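PDB 6HOX: binding domain (Hc) of Paraclostridial Mosquitocidal Protein 1, which targets host nerve cells as the receptor-binding part of a botulinum-like neurotoxin that specifically attacks Anopheles mosquitoes. Local coordinates for residues S155-Y160 against A269-P274; S163-H168 against D379-Q384; D251-P256 against Y306-G311; Y263-Q268 against G394-A399. One frame throughout, in Å; residues are numbered along the deposited sequence.

Segments 155-160 and 163-168 come first along the chain and belong to the N-terminal, concanavalin-like half of the binding domain; all the others follow in the C-terminal, trefoil-type half. Contacts 1 and 2 therefore tie the two halves together, while contacts 3 and 4 lie inside the second. The centres of contacts 1, 2 and 3 are each about 11 Å from one another; contact 4 is about 14 Å from contacts 1 and 3 and about 16 Å from contact 2. Strand 435-438 packs against contacts 1, 3 and 4. Segment 251-256 touches both 155-160 and 163-168, and segments 263-268 and 269-274 run on from contact 4 into contact 1, connecting the trefoil interior with the interdomain boundary.

Contact 1. Residues S155-Y160 against A269-P274; sequences SFIDKY and AILGGP
The Phe156 ring receives the methyl CD1 of Leu271 obliquely, with Phe156 CE2 and Leu271 CD1 4.3 Å apart, and it is also stacked with the ring of Phe152 and touched by Phe252. The same Leu271 methyl makes a closer contact with Ile157. The two aliphatic side chains meet tip to tip: Leu271 CD1 is 3.5 Å from Ile157 CG1, tight for two carbons, and 3.6 Å from Ile157 CD1, while Leu271 CD2 stays 4.1 Å from Ile157 CD1. Branched, uncharged side chains suit such a junction, where Tyr436 also packs on both Ile157 and Leu271. In Leu271, CG stands beside the backbone N (chi1 -70°), and the forked end is carried out from a type I turn, Ile270 to Gly273, closed by Gly273 N to Ile270 O at 3.1 Å. Gly273 has no CB, which makes room for Ile270 CG2. Opposite, a helix-like turn following helix 152-155 carries Phe156 and Ile157: Ser155 O accepts from Tyr160 N at 2.9 Å and from Lys159 N at 3.0 Å. Arg167 binds the carbonyls of Phe156, Ile157 and Tyr160. This is loop-to-loop apolar packing between the concanavalin-like and trefoil halves of the clostridial neurotoxin binding domain.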
loop_
_atom_site.group_PDB
_atom_site.type_symbol
_atom_site.label_atom_id
_atom_site.label_comp_id
_atom_site.label_asym_id
_atom_site.label_seq_id
_atom_site.Cartn_x
_atom_site.Cartn_y
_atom_site.Cartn_z
ATOM N N SER A 155 1.428 11.494 -7.421
ATOM C CA SER A 155 2.004 10.195 -6.993
ATOM C C SER A 155 1.150 9.499 -5.927
ATOM O O SER A 155 1.581 8.462 -5.421
ATOM C CB SER A 155 3.421 10.368 -6.472
ATOM O OG SER A 155 4.356 10.465 -7.543
ATOM N N PHE A 156 -0.023 10.048 -5.578
ATOM C CA PHE A 156 -0.802 9.528 -4.422
ATOM C C PHE A 156 -0.872 7.995 -4.460
ATOM O O PHE A 156 -0.506 7.320 -3.505
ATOM C CB PHE A 156 -2.207 10.131 -4.356
ATOM C CG PHE A 156 -3.187 9.364 -3.504
ATOM C CD1 PHE A 156 -2.847 8.936 -2.231
ATOM C CD2 PHE A 156 -4.468 9.097 -3.966
ATOM C CE1 PHE A 156 -3.748 8.222 -1.453
ATOM C CE2 PHE A 156 -5.374 8.397 -3.179
ATOM C CZ PHE A 156 -5.011 7.955 -1.925
ATOM N N ILE A 157 -1.320 7.448 -5.585
ATOM C CA ILE A 157 -1.691 6.059 -5.642
ATOM C C ILE A 157 -0.452 5.152 -5.621
ATOM O O ILE A 157 -0.431 4.169 -4.864
ATOM C CB ILE A 157 -2.605 5.795 -6.857
ATOM C CG1 ILE A 157 -4.000 6.370 -6.609
ATOM C CG2 ILE A 157 -2.678 4.315 -7.170
ATOM C CD1 ILE A 157 -4.691 5.768 -5.395
ATOM N N ASP A 158 0.561 5.468 -6.436
ATOM C CA ASP A 158 1.591 4.482 -6.736
ATOM C C ASP A 158 2.813 4.629 -5.820
ATOM O O ASP A 158 3.491 3.635 -5.609
ATOM C CB ASP A 158 1.970 4.481 -8.223
ATOM C CG ASP A 158 2.458 5.814 -8.751
ATOM O OD1 ASP A 158 2.301 6.814 -8.030
ATOM O OD2 ASP A 158 2.985 5.841 -9.888
ATOM N N LYS A 159 3.124 5.837 -5.321
ATOM C CA LYS A 159 4.434 6.024 -4.651
ATOM C C LYS A 159 4.446 6.980 -3.447
ATOM O O LYS A 159 5.315 6.813 -2.613
ATOM C CB LYS A 159 5.487 6.431 -5.681
ATOM C CG LYS A 159 6.110 5.229 -6.368
ATOM C CD LYS A 159 7.218 5.546 -7.312
ATOM C CE LYS A 159 7.802 4.283 -7.915
ATOM N NZ LYS A 159 6.848 3.641 -8.841
ATOM N N TYR A 160 3.531 7.949 -3.338
ATOM C CA TYR A 160 3.609 8.958 -2.267
ATOM C C TYR A 160 3.628 8.257 -0.897
ATOM O O TYR A 160 2.864 7.318 -0.663
ATOM C CB TYR A 160 2.436 9.929 -2.413
ATOM C CG TYR A 160 2.479 11.119 -1.497
ATOM C CD1 TYR A 160 3.175 12.259 -1.852
ATOM C CD2 TYR A 160 1.836 11.098 -0.274
ATOM C CE1 TYR A 160 3.215 13.361 -1.017
ATOM C CE2 TYR A 160 1.859 12.193 0.571
ATOM C CZ TYR A 160 2.558 13.325 0.198
ATOM O OH TYR A 160 2.588 14.393 1.038
ATOM N N ALA A 269 -10.681 4.821 -11.883
ATOM C CA ALA A 269 -10.784 6.015 -12.707
ATOM C C ALA A 269 -11.368 7.190 -11.911
ATOM O O ALA A 269 -11.141 8.306 -12.288
ATOM C CB ALA A 269 -11.585 5.728 -13.964
ATOM N N ILE A 270 -12.096 6.934 -10.814
ATOM C CA ILE A 270 -12.705 7.988 -9.990
ATOM C C ILE A 270 -12.547 7.607 -8.527
ATOM O O ILE A 270 -13.469 7.067 -7.922
ATOM C CB ILE A 270 -14.199 8.195 -10.321
ATOM C CG1 ILE A 270 -14.425 8.413 -11.814
ATOM C CG2 ILE A 270 -14.802 9.330 -9.513
ATOM C CD1 ILE A 270 -14.731 7.135 -12.542
ATOM N N LEU A 271 -11.378 7.915 -7.965
ATOM C CA LEU A 271 -11.023 7.450 -6.628
ATOM C C LEU A 271 -11.982 8.008 -5.571
ATOM O O LEU A 271 -12.362 7.292 -4.656
ATOM C CB LEU A 271 -9.581 7.864 -6.337
ATOM C CG LEU A 271 -8.537 7.118 -7.161
ATOM C CD1 LEU A 271 -7.171 7.761 -6.988
ATOM C CD2 LEU A 271 -8.507 5.649 -6.773
ATOM N N GLY A 272 -12.389 9.272 -5.739
ATOM C CA GLY A 272 -13.279 9.966 -4.811
ATOM C C GLY A 272 -14.760 9.810 -5.142
ATOM O O GLY A 272 -15.621 10.428 -4.484
ATOM N N GLY A 273 -15.083 8.969 -6.129
ATOM C CA GLY A 273 -16.486 8.720 -6.531
ATOM C C GLY A 273 -17.124 7.634 -5.669
ATOM O O GLY A 273 -16.680 6.495 -5.686
ATOM N N PRO A 274 -18.166 7.936 -4.864
ATOM C CA PRO A 274 -18.783 6.921 -4.007
ATOM C C PRO A 274 -19.705 5.966 -4.786
ATOM O O PRO A 274 -20.465 6.415 -5.632
ATOM C CB PRO A 274 -19.600 7.778 -3.023
ATOM C CG PRO A 274 -20.008 8.988 -3.837
ATOM C CD PRO A 274 -18.814 9.254 -4.740
#

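Contact 2. Residues S163-H168 against D379-Q384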
loop_
_atom_site.group_PDB
_atom_site.type_symbol
_atom_site.label_atom_id
_atom_site.label_comp_id
_atom_site.label_asym_id
_atom_site.label_seq_id
_atom_site.Cartn_x
_atom_site.Cartn_y
_atom_site.Cartn_z
ATOM N N SER A 163 0.471 8.350 2.632
ATOM C CA SER A 163 -0.694 7.941 1.856
ATOM C C SER A 163 -1.550 6.914 2.613
ATOM O O SER A 163 -2.679 6.604 2.173
ATOM C CB SER A 163 -0.225 7.325 0.578
ATOM O OG SER A 163 0.538 6.168 0.857
ATOM N N ASN A 164 -0.976 6.330 3.675
ATOM C CA ASN A 164 -1.523 5.193 4.423
ATOM C C ASN A 164 -1.514 3.894 3.608
ATOM O O ASN A 164 -2.129 2.895 4.034
ATOM C CB ASN A 164 -2.940 5.433 4.936
ATOM C CG ASN A 164 -3.248 4.624 6.176
ATOM O OD1 ASN A 164 -2.375 4.431 7.017
ATOM N ND2 ASN A 164 -4.478 4.144 6.295
ATOM N N ILE A 165 -0.785 3.874 2.487
ATOM C CA ILE A 165 -0.629 2.685 1.645
ATOM C C ILE A 165 0.744 2.064 1.928
ATOM O O ILE A 165 1.731 2.765 2.035
ATOM C CB ILE A 165 -0.814 3.035 0.154
ATOM C CG1 ILE A 165 -2.180 3.656 -0.122
ATOM C CG2 ILE A 165 -0.583 1.814 -0.732
ATOM C CD1 ILE A 165 -2.261 4.406 -1.421
ATOM N N TRP A 166 0.796 0.733 2.030
ATOM C CA TRP A 166 2.077 -0.004 2.204
ATOM C C TRP A 166 3.028 0.275 1.033
ATOM O O TRP A 166 2.676 0.013 -0.115
ATOM C CB TRP A 166 1.824 -1.508 2.337
ATOM C CG TRP A 166 1.392 -1.926 3.710
ATOM C CD1 TRP A 166 0.142 -2.285 4.121
ATOM C CD2 TRP A 166 2.249 -2.067 4.857
ATOM N NE1 TRP A 166 0.164 -2.635 5.443
ATOM C CE2 TRP A 166 1.444 -2.518 5.921
ATOM C CE3 TRP A 166 3.617 -1.869 5.082
ATOM C CZ2 TRP A 166 1.956 -2.752 7.194
ATOM C CZ3 TRP A 166 4.126 -2.105 6.344
ATOM C CH2 TRP A 166 3.304 -2.537 7.386
ATOM N N ARG A 167 4.222 0.780 1.351
ATOM C CA ARG A 167 5.281 1.062 0.388
ATOM C C ARG A 167 6.532 0.256 0.758
ATOM O O ARG A 167 6.885 0.148 1.935
ATOM C CB ARG A 167 5.692 2.538 0.408
ATOM C CG ARG A 167 4.569 3.537 0.174
ATOM C CD ARG A 167 3.863 3.370 -1.154
ATOM N NE ARG A 167 3.025 4.534 -1.406
ATOM C CZ ARG A 167 1.954 4.584 -2.198
ATOM N NH1 ARG A 167 1.557 3.531 -2.905
ATOM N NH2 ARG A 167 1.287 5.727 -2.266
ATOM N N HIS A 168 7.216 -0.268 -0.258
ATOM C CA HIS A 168 8.442 -0.989 -0.046
ATOM C C HIS A 168 9.580 -0.067 -0.433
ATOM O O HIS A 168 9.595 0.444 -1.556
ATOM C CB HIS A 168 8.517 -2.294 -0.840
ATOM C CG HIS A 168 9.720 -3.087 -0.460
ATOM N ND1 HIS A 168 10.883 -3.049 -1.186
ATOM C CD2 HIS A 168 9.968 -3.877 0.606
ATOM C CE1 HIS A 168 11.795 -3.799 -0.596
ATOM N NE2 HIS A 168 11.270 -4.293 0.519
ATOM N N ASP A 379 1.508 -7.736 -7.428
ATOM C CA ASP A 379 1.831 -6.612 -6.580
ATOM C C ASP A 379 0.769 -5.502 -6.653
ATOM O O ASP A 379 0.785 -4.597 -5.829
ATOM C CB ASP A 379 3.208 -6.046 -6.937
ATOM C CG ASP A 379 3.322 -5.702 -8.407
ATOM O OD1 ASP A 379 3.306 -6.636 -9.227
ATOM O OD2 ASP A 379 3.337 -4.507 -8.714
ATOM N N LYS A 380 -0.123 -5.529 -7.653
ATOM C CA LYS A 380 -1.159 -4.478 -7.788
ATOM C C LYS A 380 -2.157 -4.561 -6.624
ATOM O O LYS A 380 -2.499 -5.641 -6.144
ATOM C CB LYS A 380 -1.815 -4.600 -9.164
ATOM C CG LYS A 380 -0.832 -4.465 -10.314
ATOM C CD LYS A 380 0.025 -3.229 -10.170
ATOM C CE LYS A 380 0.687 -2.762 -11.455
ATOM N NZ LYS A 380 1.271 -3.909 -12.186
ATOM N N TYR A 381 -2.581 -3.395 -6.128
ATOM C CA TYR A 381 -3.478 -3.322 -4.983
ATOM C C TYR A 381 -4.930 -3.169 -5.443
ATOM O O TYR A 381 -5.782 -2.826 -4.647
ATOM C CB TYR A 381 -3.105 -2.156 -4.069
ATOM C CG TYR A 381 -1.800 -2.324 -3.334
ATOM C CD1 TYR A 381 -1.057 -3.497 -3.406
ATOM C CD2 TYR A 381 -1.290 -1.295 -2.566
ATOM C CE1 TYR A 381 0.169 -3.632 -2.767
ATOM C CE2 TYR A 381 -0.073 -1.423 -1.910
ATOM C CZ TYR A 381 0.653 -2.598 -1.997
ATOM O OH TYR A 381 1.850 -2.736 -1.339
ATOM N N TYR A 382 -5.174 -3.391 -6.738
ATOM C CA TYR A 382 -6.506 -3.429 -7.325
ATOM C C TYR A 382 -6.690 -4.796 -7.981
ATOM O O TYR A 382 -5.730 -5.557 -8.109
ATOM C CB TYR A 382 -6.665 -2.302 -8.343
ATOM C CG TYR A 382 -5.555 -2.212 -9.362
ATOM C CD1 TYR A 382 -5.518 -3.043 -10.474
ATOM C CD2 TYR A 382 -4.523 -1.298 -9.209
ATOM C CE1 TYR A 382 -4.490 -2.961 -11.406
ATOM C CE2 TYR A 382 -3.497 -1.195 -10.138
ATOM C CZ TYR A 382 -3.472 -2.033 -11.232
ATOM O OH TYR A 382 -2.448 -1.923 -12.136
ATOM N N CYS A 383 -7.927 -5.112 -8.383
ATOM C CA CYS A 383 -8.175 -6.289 -9.191
ATOM C C CYS A 383 -9.121 -5.939 -10.342
ATOM O O CYS A 383 -9.612 -4.827 -10.434
ATOM C CB CYS A 383 -8.744 -7.411 -8.331
ATOM S SG CYS A 383 -10.414 -7.079 -7.731
ATOM N N GLN A 384 -9.384 -6.925 -11.194
ATOM C CA GLN A 384 -10.440 -6.824 -12.179
ATOM C C GLN A 384 -11.510 -7.856 -11.820
ATOM O O GLN A 384 -11.263 -8.772 -11.027
ATOM C CB GLN A 384 -9.895 -7.009 -13.590
ATOM C CG GLN A 384 -8.716 -6.100 -13.910
ATOM C CD GLN A 384 -7.430 -6.672 -13.371
ATOM O OE1 GLN A 384 -7.221 -7.884 -13.414
ATOM N NE2 GLN A 384 -6.556 -5.808 -12.865
#
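Tyr381 reaches from its loop to Ile165 and Trp166. From CB, the side chain sets out with CG beside the backbone N (chi1 -69°), which points the ring at segment 163-168. One edge of the ring meets Ile165, whose CG2 methyl lies near the ring plane, 3.7 Å from Tyr381 CD2 and 3.5 Å from Tyr381 CE2. Tyr381 CE2 also passes 3.6 Å from Trp166 O. At the tip, Tyr381 OH is 3.1 Å from the same Trp166 O, a possible hydrogen bond whose proton has another acceptor nearby, and 3.9 Å from Trp166 CB. Tyrosine suits the place, its edge apolar and its end polar. Ile165 is steadied by an ST turn, its N donating to Ser163 OG at 3.1 Å and 157°, and its CB lies toward the rim of one Arg167 guanidinium face. The indole of Trp166 leads away to bond Glu255 through NE1. A trefoil-side loop thus docks on the residues just ahead of strand 167-174, a buried part of the interface with the concanavalin-like half.

Contact 3. Residues D251-P256 against Y306-G311; sequences DFWGEP and YLYHKG
Leu307 and the aromatic pair Phe252 and Trp253 join two loops of the C-terminal, beta-trefoil half. One methyl, Leu307 CD1, serves both rings: it is 3.8 Å from Trp253 CH2 and 4.0 Å from Phe252 CE2, approaching each obliquely. Leucine suits this spot, its slim branched tip fitting against two broad rings. The side chain of Tyr308 runs at about a right angle to that of Trp253, and its OH comes to the indole obliquely, 4.1 Å from Trp253 CZ2; Trp444 O and Asp441 N engage this hydroxyl. Phe252 CD2 lies 3.6 Å above the Trp253 indole plane, offset toward its rim, and Trp253 CE3 sits at the edge of the phenyl ring. Val438 packs on Phe252, Trp253 and Leu307, and Ser439 O takes the indole N-H. Behind them, a type I turn, Asp251 to Gly254, fixes the backbone; Gly254, at phi 100°, has a conformation awkward for residues with a CB. Asp251 OD1 holds the turn's exit, met by Glu255 N at 3.0 Å from 49° out of the carboxylate plane.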
loop_
_atom_site.group_PDB
_atom_site.type_symbol
_atom_site.label_atom_id
_atom_site.label_comp_id
_atom_site.label_asym_id
_atom_site.label_seq_id
_atom_site.Cartn_x
_atom_site.Cartn_y
_atom_site.Cartn_z
ATOM N N ASP A 251 -6.220 -5.507 -0.849
ATOM C CA ASP A 251 -7.019 -4.323 -0.669
ATOM C C ASP A 251 -6.198 -3.083 -1.046
ATOM O O ASP A 251 -5.027 -3.162 -1.394
ATOM C CB ASP A 251 -7.626 -4.250 0.736
ATOM C CG ASP A 251 -6.663 -3.986 1.879
ATOM O OD1 ASP A 251 -5.552 -3.461 1.624
ATOM O OD2 ASP A 251 -7.049 -4.295 3.029
ATOM N N PHE A 252 -6.883 -1.940 -1.014
ATOM C CA PHE A 252 -6.397 -0.646 -1.418
ATOM C C PHE A 252 -5.097 -0.273 -0.680
ATOM O O PHE A 252 -4.238 0.435 -1.259
ATOM C CB PHE A 252 -7.497 0.377 -1.133
ATOM C CG PHE A 252 -7.152 1.785 -1.532
ATOM C CD1 PHE A 252 -7.349 2.212 -2.841
ATOM C CD2 PHE A 252 -6.604 2.661 -0.617
ATOM C CE1 PHE A 252 -7.027 3.502 -3.216
ATOM C CE2 PHE A 252 -6.276 3.952 -0.993
ATOM C CZ PHE A 252 -6.502 4.375 -2.283
ATOM N N TRP A 253 -4.979 -0.716 0.583
ATOM C CA TRP A 253 -3.855 -0.402 1.437
ATOM C C TRP A 253 -2.650 -1.308 1.152
ATOM O O TRP A 253 -1.544 -0.996 1.629
ATOM C CB TRP A 253 -4.241 -0.516 2.912
ATOM C CG TRP A 253 -5.466 0.232 3.340
ATOM C CD1 TRP A 253 -6.549 -0.309 3.972
ATOM C CD2 TRP A 253 -5.728 1.645 3.221
ATOM N NE1 TRP A 253 -7.461 0.664 4.266
ATOM C CE2 TRP A 253 -6.988 1.875 3.825
ATOM C CE3 TRP A 253 -5.017 2.735 2.706
ATOM C CZ2 TRP A 253 -7.573 3.143 3.878
ATOM C CZ3 TRP A 253 -5.601 3.990 2.749
ATOM C CH2 TRP A 253 -6.857 4.188 3.335
ATOM N N GLY A 254 -2.870 -2.444 0.464
ATOM C CA GLY A 254 -1.818 -3.431 0.184
ATOM C C GLY A 254 -1.829 -4.643 1.115
ATOM O O GLY A 254 -0.870 -5.447 1.093
ATOM N N GLU A 255 -2.909 -4.785 1.900
ATOM C CA GLU A 255 -3.130 -5.915 2.807
ATOM C C GLU A 255 -3.991 -6.968 2.117
ATOM O O GLU A 255 -4.623 -6.699 1.103
ATOM C CB GLU A 255 -3.713 -5.408 4.124
ATOM C CG GLU A 255 -2.822 -4.335 4.731
ATOM C CD GLU A 255 -2.966 -4.150 6.228
ATOM O OE1 GLU A 255 -4.057 -4.416 6.759
ATOM O OE2 GLU A 255 -1.985 -3.720 6.850
ATOM N N PRO A 256 -3.944 -8.238 2.566
ATOM C CA PRO A 256 -4.688 -9.300 1.891
ATOM C C PRO A 256 -6.190 -8.983 1.817
ATOM O O PRO A 256 -6.771 -8.503 2.783
ATOM C CB PRO A 256 -4.389 -10.534 2.743
ATOM C CG PRO A 256 -3.049 -10.217 3.379
ATOM C CD PRO A 256 -3.124 -8.736 3.684
ATOM N N TYR A 306 -12.341 11.493 -0.936
ATOM C CA TYR A 306 -13.039 10.764 0.090
ATOM C C TYR A 306 -13.037 9.276 -0.279
ATOM O O TYR A 306 -13.267 8.933 -1.435
ATOM C CB TYR A 306 -14.488 11.250 0.225
ATOM C CG TYR A 306 -14.661 12.521 1.009
ATOM C CD1 TYR A 306 -14.765 12.494 2.386
ATOM C CD2 TYR A 306 -14.732 13.752 0.368
ATOM C CE1 TYR A 306 -14.912 13.663 3.114
ATOM C CE2 TYR A 306 -14.897 14.928 1.077
ATOM C CZ TYR A 306 -14.984 14.882 2.457
ATOM O OH TYR A 306 -15.118 16.037 3.173
ATOM N N LEU A 307 -12.812 8.409 0.716
ATOM C CA LEU A 307 -12.916 6.955 0.538
ATOM C C LEU A 307 -14.097 6.385 1.325
ATOM O O LEU A 307 -14.638 5.355 0.928
ATOM C CB LEU A 307 -11.633 6.266 1.019
ATOM C CG LEU A 307 -10.325 6.734 0.384
ATOM C CD1 LEU A 307 -9.165 5.952 0.957
ATOM C CD2 LEU A 307 -10.358 6.607 -1.120
ATOM N N TYR A 308 -14.434 6.996 2.469
ATOM C CA TYR A 308 -15.439 6.440 3.391
ATOM C C TYR A 308 -16.820 7.101 3.175
ATOM O O TYR A 308 -17.855 6.453 3.385
ATOM C CB TYR A 308 -15.020 6.616 4.854
ATOM C CG TYR A 308 -13.616 6.214 5.271
ATOM C CD1 TYR A 308 -12.886 5.220 4.631
ATOM C CD2 TYR A 308 -13.035 6.813 6.378
ATOM C CE1 TYR A 308 -11.603 4.873 5.053
ATOM C CE2 TYR A 308 -11.768 6.468 6.822
ATOM C CZ TYR A 308 -11.051 5.482 6.169
ATOM O OH TYR A 308 -9.807 5.162 6.631
ATOM N N HIS A 309 -16.833 8.398 2.823
ATOM C CA HIS A 309 -18.052 9.218 2.565
ATOM C C HIS A 309 -19.037 9.124 3.738
ATOM O O HIS A 309 -20.230 8.879 3.544
ATOM C CB HIS A 309 -18.729 8.809 1.250
ATOM C CG HIS A 309 -17.804 8.790 0.078
ATOM N ND1 HIS A 309 -17.468 9.928 -0.610
ATOM C CD2 HIS A 309 -17.108 7.777 -0.492
ATOM C CE1 HIS A 309 -16.637 9.617 -1.582
ATOM N NE2 HIS A 309 -16.391 8.300 -1.524
ATOM N N LYS A 310 -18.532 9.325 4.957
ATOM C CA LYS A 310 -19.359 9.216 6.159
ATOM C C LYS A 310 -20.455 10.286 6.112
ATOM O O LYS A 310 -20.248 11.384 5.613
ATOM C CB LYS A 310 -18.475 9.297 7.405
ATOM C CG LYS A 310 -17.486 8.145 7.511
ATOM C CD LYS A 310 -16.984 7.872 8.908
ATOM C CE LYS A 310 -16.861 6.393 9.206
ATOM N NZ LYS A 310 -16.355 6.165 10.582
ATOM N N GLY A 311 -21.643 9.917 6.591
ATOM C CA GLY A 311 -22.835 10.742 6.478
ATOM C C GLY A 311 -23.411 10.777 5.066
ATOM O O GLY A 311 -23.932 11.807 4.653
#

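Contact 4. Residues Y263-Q268 against G394-A399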
loop_
_atom_site.group_PDB
_atom_site.type_symbol
_atom_site.label_atom_id
_atom_site.label_comp_id
_atom_site.label_asym_id
_atom_site.label_seq_id
_atom_site.Cartn_x
_atom_site.Cartn_y
_atom_site.Cartn_z
ATOM N N TYR A 263 -16.369 -3.415 3.010
ATOM C CA TYR A 263 -15.480 -2.630 2.180
ATOM C C TYR A 263 -16.272 -1.518 1.490
ATOM O O TYR A 263 -17.449 -1.665 1.208
ATOM C CB TYR A 263 -14.832 -3.471 1.075
ATOM C CG TYR A 263 -13.733 -4.418 1.480
ATOM C CD1 TYR A 263 -12.616 -3.988 2.188
ATOM C CD2 TYR A 263 -13.772 -5.744 1.080
ATOM C CE1 TYR A 263 -11.588 -4.865 2.511
ATOM C CE2 TYR A 263 -12.771 -6.641 1.427
ATOM C CZ TYR A 263 -11.662 -6.196 2.126
ATOM O OH TYR A 263 -10.682 -7.083 2.456
ATOM N N TYR A 264 -15.576 -0.420 1.194
ATOM C CA TYR A 264 -15.980 0.494 0.152
ATOM C C TYR A 264 -15.351 0.020 -1.152
ATOM O O TYR A 264 -14.169 -0.335 -1.196
ATOM C CB TYR A 264 -15.561 1.934 0.473
ATOM C CG TYR A 264 -16.043 2.404 1.821
ATOM C CD1 TYR A 264 -17.342 2.846 2.008
ATOM C CD2 TYR A 264 -15.203 2.383 2.920
ATOM C CE1 TYR A 264 -17.786 3.263 3.253
ATOM C CE2 TYR A 264 -15.633 2.792 4.174
ATOM C CZ TYR A 264 -16.933 3.223 4.345
ATOM O OH TYR A 264 -17.349 3.635 5.585
ATOM N N MET A 265 -16.149 0.044 -2.213
ATOM C CA MET A 265 -15.724 -0.433 -3.492
ATOM C C MET A 265 -15.602 0.777 -4.408
ATOM O O MET A 265 -16.558 1.557 -4.517
ATOM C CB MET A 265 -16.728 -1.450 -4.044
ATOM C CG MET A 265 -16.355 -2.023 -5.381
ATOM S SD MET A 265 -17.563 -3.244 -5.878
ATOM C CE MET A 265 -16.776 -3.850 -7.367
ATOM N N ILE A 266 -14.413 0.918 -5.020
ATOM C CA ILE A 266 -13.988 2.100 -5.761
ATOM C C ILE A 266 -13.428 1.700 -7.129
ATOM O O ILE A 266 -12.681 0.732 -7.271
ATOM C CB ILE A 266 -12.936 2.871 -4.944
ATOM C CG1 ILE A 266 -13.549 3.441 -3.664
ATOM C CG2 ILE A 266 -12.267 3.936 -5.799
ATOM C CD1 ILE A 266 -12.537 3.944 -2.662
ATOM N N ASN A 267 -13.762 2.510 -8.132
ATOM C CA ASN A 267 -13.231 2.369 -9.462
ATOM C C ASN A 267 -11.990 3.245 -9.579
ATOM O O ASN A 267 -12.012 4.394 -9.164
ATOM C CB ASN A 267 -14.234 2.771 -10.539
ATOM C CG ASN A 267 -13.736 2.409 -11.920
ATOM O OD1 ASN A 267 -12.992 3.165 -12.536
ATOM N ND2 ASN A 267 -14.125 1.245 -12.406
ATOM N N GLN A 268 -10.925 2.687 -10.166
ATOM C CA GLN A 268 -9.638 3.362 -10.198
ATOM C C GLN A 268 -9.756 4.706 -10.926
ATOM O O GLN A 268 -9.033 5.631 -10.606
ATOM C CB GLN A 268 -8.567 2.474 -10.822
ATOM C CG GLN A 268 -7.190 3.125 -10.851
ATOM C CD GLN A 268 -6.174 2.176 -11.417
ATOM O OE1 GLN A 268 -6.204 1.848 -12.602
ATOM N NE2 GLN A 268 -5.328 1.646 -10.547
ATOM N N GLY A 394 -17.993 -10.321 -19.892
ATOM C CA GLY A 394 -17.184 -9.095 -19.964
ATOM C C GLY A 394 -16.379 -8.845 -18.699
ATOM O O GLY A 394 -16.375 -9.645 -17.783
ATOM N N LEU A 395 -15.667 -7.716 -18.689
ATOM C CA LEU A 395 -15.024 -7.201 -17.493
ATOM C C LEU A 395 -15.913 -6.093 -16.943
ATOM O O LEU A 395 -16.472 -5.285 -17.704
ATOM C CB LEU A 395 -13.627 -6.652 -17.810
ATOM C CG LEU A 395 -12.601 -7.675 -18.283
ATOM C CD1 LEU A 395 -11.271 -7.008 -18.640
ATOM C CD2 LEU A 395 -12.376 -8.746 -17.235
ATOM N N LEU A 396 -16.046 -6.082 -15.622
ATOM C CA LEU A 396 -16.812 -5.061 -14.955
ATOM C C LEU A 396 -16.103 -3.719 -15.155
ATOM O O LEU A 396 -14.891 -3.578 -14.895
ATOM C CB LEU A 396 -16.951 -5.406 -13.476
ATOM C CG LEU A 396 -17.775 -4.402 -12.674
ATOM C CD1 LEU A 396 -19.255 -4.519 -13.034
ATOM C CD2 LEU A 396 -17.551 -4.597 -11.195
ATOM N N SER A 397 -16.872 -2.750 -15.649
ATOM C CA SER A 397 -16.399 -1.411 -15.874
ATOM C C SER A 397 -17.516 -0.404 -15.549
ATOM O O SER A 397 -18.580 -0.777 -15.062
ATOM C CB SER A 397 -15.892 -1.259 -17.274
ATOM O OG SER A 397 -15.081 -0.098 -17.375
ATOM N N ILE A 398 -17.209 0.877 -15.748
ATOM C CA ILE A 398 -18.155 1.975 -15.630
ATOM C C ILE A 398 -18.402 2.495 -17.042
ATOM O O ILE A 398 -17.462 2.557 -17.837
ATOM C CB ILE A 398 -17.654 3.084 -14.684
ATOM C CG1 ILE A 398 -16.198 3.466 -14.963
ATOM C CG2 ILE A 398 -17.862 2.670 -13.235
ATOM C CD1 ILE A 398 -15.759 4.755 -14.316
ATOM N N ALA A 399 -19.674 2.790 -17.344
ATOM C CA ALA A 399 -20.105 3.167 -18.694
ATOM C C ALA A 399 -19.789 4.649 -18.935
ATOM O O ALA A 399 -20.409 5.520 -18.305
ATOM C CB ALA A 399 -21.573 2.861 -18.862
#
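Two strands, 263-267 and 394-398, that are not paired with each other meet through their side chains, running 66° apart where they touch. Met265 and Leu396 reach toward each other tip to tip, with Met265 CE 4.0 Å from Leu396 CD2. The methionine is extended, CG anti to the backbone N (chi1 -179°) and straight beyond it, so a long flexible side chain spans the distance. In the beta-trefoil such strands surround a hydrophobic interior, and here Ile385 touches both Met265 and Leu396, while Trp435 packs on Met265 and Asn267. The second pair is of mixed character: the Asn267 amide lies against Ile398, with OD1 3.7 Å from CD1 and ND2 4.0 Å from CG1. Ile398 CG1 stands between the backbone N and the carbonyl carbon (chi1 47°), which is sterically costly but brings that branch against the amide. Asparagine tolerates burial because its polar ends have partners: OD1 accepts from Ala269 N, forming an Asx turn where strand 263-267 ends, and ND2 donates to Lys432 O.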